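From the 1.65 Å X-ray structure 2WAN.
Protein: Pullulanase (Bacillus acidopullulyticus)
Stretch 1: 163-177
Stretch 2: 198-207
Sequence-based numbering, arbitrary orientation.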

# COMPACT_ATOMS: atom_id res chain seq x y z
N PRO A 163 22.44 -17.30 1.82
CA PRO A 163 21.90 -17.84 3.06
C PRO A 163 21.97 -19.37 3.04
O PRO A 163 22.03 -19.97 1.97
CB PRO A 163 20.44 -17.36 3.05
CG PRO A 163 20.12 -17.11 1.61
CD PRO A 163 21.41 -16.69 0.96
N VAL A 164 22.04 -19.98 4.22
CA VAL A 164 21.96 -21.44 4.31
C VAL A 164 20.82 -21.84 5.24
O VAL A 164 20.74 -21.40 6.40
CB VAL A 164 23.32 -22.16 4.66
CG1 VAL A 164 24.54 -21.29 4.34
CG2 VAL A 164 23.34 -22.73 6.08
N THR A 165 19.92 -22.65 4.70
CA THR A 165 18.78 -23.17 5.42
C THR A 165 19.07 -24.66 5.64
O THR A 165 18.93 -25.45 4.71
CB THR A 165 17.47 -22.98 4.62
OG1 THR A 165 17.32 -21.59 4.31
CG2 THR A 165 16.25 -23.43 5.42
N ALA A 166 19.49 -24.99 6.85
CA ALA A 166 19.88 -26.35 7.22
C ALA A 166 19.06 -26.80 8.41
O ALA A 166 19.17 -26.25 9.51
CB ALA A 166 21.37 -26.41 7.54
N VAL A 167 18.22 -27.81 8.18
CA VAL A 167 17.30 -28.29 9.19
C VAL A 167 17.68 -29.71 9.61
O VAL A 167 17.88 -30.58 8.76
CB VAL A 167 15.84 -28.30 8.66
CG1 VAL A 167 14.90 -28.99 9.65
CG2 VAL A 167 15.37 -26.87 8.31
N LEU A 168 17.78 -29.92 10.92
CA LEU A 168 18.01 -31.24 11.49
C LEU A 168 16.75 -32.09 11.32
O LEU A 168 15.68 -31.74 11.85
CB LEU A 168 18.41 -31.14 12.96
CG LEU A 168 18.63 -32.43 13.75
CD1 LEU A 168 19.88 -33.14 13.28
CD2 LEU A 168 18.75 -32.13 15.22
N VAL A 169 16.88 -33.18 10.58
CA VAL A 169 15.75 -34.06 10.31
C VAL A 169 16.00 -35.46 10.81
O VAL A 169 17.14 -35.94 10.80
CB VAL A 169 15.40 -34.10 8.80
CG1 VAL A 169 14.91 -32.75 8.35
CG2 VAL A 169 16.61 -34.52 7.97
N GLY A 170 14.93 -36.14 11.23
CA GLY A 170 15.03 -37.53 11.68
C GLY A 170 13.92 -37.88 12.64
O GLY A 170 12.90 -37.18 12.70
N ASP A 171 14.11 -38.97 13.38
CA ASP A 171 13.11 -39.43 14.35
C ASP A 171 13.32 -38.80 15.74
O ASP A 171 12.69 -39.18 16.73
CB ASP A 171 13.04 -40.96 14.42
CG ASP A 171 14.36 -41.59 14.81
OD1 ASP A 171 15.30 -40.88 15.21
OD2 ASP A 171 14.46 -42.83 14.73
N LEU A 172 14.22 -37.82 15.79
CA LEU A 172 14.49 -37.04 16.99
C LEU A 172 13.80 -35.68 16.97
O LEU A 172 13.96 -34.89 17.89
CB LEU A 172 16.00 -36.84 17.18
CG LEU A 172 16.94 -36.61 15.99
CD1 LEU A 172 16.53 -35.45 15.09
CD2 LEU A 172 18.35 -36.39 16.50
N GLN A 173 13.03 -35.42 15.90
CA GLN A 173 12.46 -34.10 15.67
C GLN A 173 11.34 -33.71 16.64
O GLN A 173 11.27 -32.56 17.08
CB GLN A 173 12.02 -33.93 14.22
CG GLN A 173 13.07 -33.23 13.36
CD GLN A 173 12.57 -32.95 11.96
OE1 GLN A 173 12.27 -31.81 11.61
NE2 GLN A 173 12.48 -33.99 11.16
N GLN A 174 10.48 -34.67 16.95
CA GLN A 174 9.41 -34.46 17.92
C GLN A 174 9.98 -34.21 19.31
O GLN A 174 9.55 -33.28 20.00
CB GLN A 174 8.44 -35.64 17.94
CG GLN A 174 7.56 -35.71 16.71
CD GLN A 174 6.52 -36.79 16.77
OE1 GLN A 174 5.43 -36.65 16.22
NE2 GLN A 174 6.84 -37.90 17.44
N ALA A 175 10.96 -35.03 19.69
CA ALA A 175 11.69 -34.88 20.95
C ALA A 175 12.42 -33.54 21.08
O ALA A 175 12.84 -33.16 22.17
CB ALA A 175 12.66 -36.04 21.13
N LEU A 176 12.56 -32.83 19.96
CA LEU A 176 13.15 -31.50 19.95
C LEU A 176 12.09 -30.42 19.67
O LEU A 176 12.42 -29.29 19.33
CB LEU A 176 14.30 -31.41 18.94
CG LEU A 176 15.58 -32.16 19.34
CD1 LEU A 176 16.60 -32.18 18.22
CD2 LEU A 176 16.18 -31.56 20.61
N GLY A 177 10.82 -30.81 19.81
CA GLY A 177 9.72 -29.85 19.77
C GLY A 177 8.95 -29.74 18.47
O GLY A 177 7.93 -29.04 18.42
N LEU A 198 29.79 -22.13 10.02
CA LEU A 198 29.46 -23.01 11.13
C LEU A 198 28.01 -22.83 11.58
O LEU A 198 27.64 -21.79 12.13
CB LEU A 198 30.43 -22.81 12.30
CG LEU A 198 30.21 -23.60 13.60
CD1 LEU A 198 30.41 -25.09 13.39
CD2 LEU A 198 31.13 -23.11 14.71
N TYR A 199 27.20 -23.85 11.36
CA TYR A 199 25.79 -23.83 11.75
C TYR A 199 25.53 -24.93 12.77
O TYR A 199 25.95 -26.08 12.58
CB TYR A 199 24.89 -23.99 10.52
CG TYR A 199 24.75 -22.72 9.72
CD1 TYR A 199 23.58 -21.96 9.79
CD2 TYR A 199 25.79 -22.26 8.92
CE1 TYR A 199 23.46 -20.77 9.05
CE2 TYR A 199 25.69 -21.08 8.18
CZ TYR A 199 24.52 -20.34 8.26
OH TYR A 199 24.43 -19.18 7.52
N GLN A 200 24.86 -24.56 13.86
CA GLN A 200 24.64 -25.49 14.96
C GLN A 200 23.24 -25.39 15.55
O GLN A 200 22.57 -24.36 15.45
CB GLN A 200 25.69 -25.29 16.05
CG GLN A 200 27.12 -25.54 15.59
CD GLN A 200 28.12 -25.57 16.72
OE1 GLN A 200 28.91 -26.51 16.83
NE2 GLN A 200 28.09 -24.55 17.57
N LEU A 201 22.81 -26.50 16.15
CA LEU A 201 21.61 -26.55 16.97
C LEU A 201 21.90 -27.44 18.17
O LEU A 201 22.47 -28.53 18.04
CB LEU A 201 20.42 -27.11 16.18
CG LEU A 201 19.06 -27.17 16.88
CD1 LEU A 201 18.33 -25.82 16.81
CD2 LEU A 201 18.20 -28.26 16.26
N SER A 202 21.54 -26.94 19.35
CA SER A 202 21.59 -27.74 20.57
C SER A 202 20.18 -28.00 21.06
O SER A 202 19.27 -27.20 20.82
CB SER A 202 22.39 -27.02 21.66
OG SER A 202 23.71 -26.75 21.23
N GLY A 203 20.00 -29.13 21.74
CA GLY A 203 18.72 -29.49 22.33
C GLY A 203 18.92 -30.67 23.25
O GLY A 203 19.91 -31.40 23.12
N THR A 204 17.99 -30.86 24.18
CA THR A 204 18.06 -31.98 25.11
C THR A 204 17.20 -33.13 24.62
O THR A 204 16.03 -32.95 24.31
CB THR A 204 17.66 -31.57 26.55
OG1 THR A 204 18.33 -30.35 26.90
CG2 THR A 204 18.04 -32.66 27.55
N LEU A 205 17.82 -34.31 24.56
CA LEU A 205 17.17 -35.52 24.08
C LEU A 205 17.04 -36.55 25.20
O LEU A 205 17.99 -36.76 25.95
CB LEU A 205 17.98 -36.12 22.92
CG LEU A 205 17.50 -36.10 21.47
CD1 LEU A 205 16.37 -35.11 21.19
CD2 LEU A 205 18.67 -35.87 20.51
N PRO A 206 15.85 -37.18 25.33
CA PRO A 206 15.72 -38.31 26.25
C PRO A 206 16.56 -39.51 25.80
O PRO A 206 16.92 -39.60 24.62
CB PRO A 206 14.23 -38.66 26.18
CG PRO A 206 13.57 -37.42 25.65
CD PRO A 206 14.57 -36.83 24.70
N ALA A 207 16.88 -40.40 26.73
CA ALA A 207 17.63 -41.62 26.44
C ALA A 207 17.03 -42.39 25.26
O ALA A 207 15.81 -42.38 25.07
CB ALA A 207 17.69 -42.51 27.67
O HOH W 1 22.20 -18.01 6.64

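The two stretches meet through apolar side chains, with no direct hydrogen bond between them and one water joining them at one end. Residues 166-170 and 198-205 are strands, but they do not pair as neighbors in a sheet. Leu-168 CA and Leu-201 CA lie 8.1 Å apart, so side chains fill the gap. Leu-168 CD2 meets Leu-201 CD2 at 4.0 Å. This is a van der Waals contact between hydrocarbon groups, which have no polar atoms to satisfy.

At one end, Val-164 sits over a face of the Tyr-199 ring. Val-164 CG2 is 3.4 Å from Tyr-199 CZ and lies almost on the ring normal, a CH-pi contact. The same pair shares water 1. Val-164 N donates to the water O at 3.1 Å, and Tyr-199 OH hydrogen-bonds to the same O at 2.7 Å.

At the end of the strand, a type I turn from Gly-170 to Gln-173 redirects the chain. The backbones then come closer, with Leu-176 CA 6.4 Å from Gly-203 CA. Leu-205 is a shared apolar partner here. Leu-205 CD1 lies 3.6 Å from Leu-176 CG and 3.8 Å from Ala-175 CB. Leu-205 CD2 lies 4.1 Å from Leu-172 CD2. Leu-176 CD2 also rests 3.7 Å from Gly-203 CA. A CB on Gly-203 would clash with that methyl. Pro-206 CD also lies 4.1 Å from Ala-175 CB.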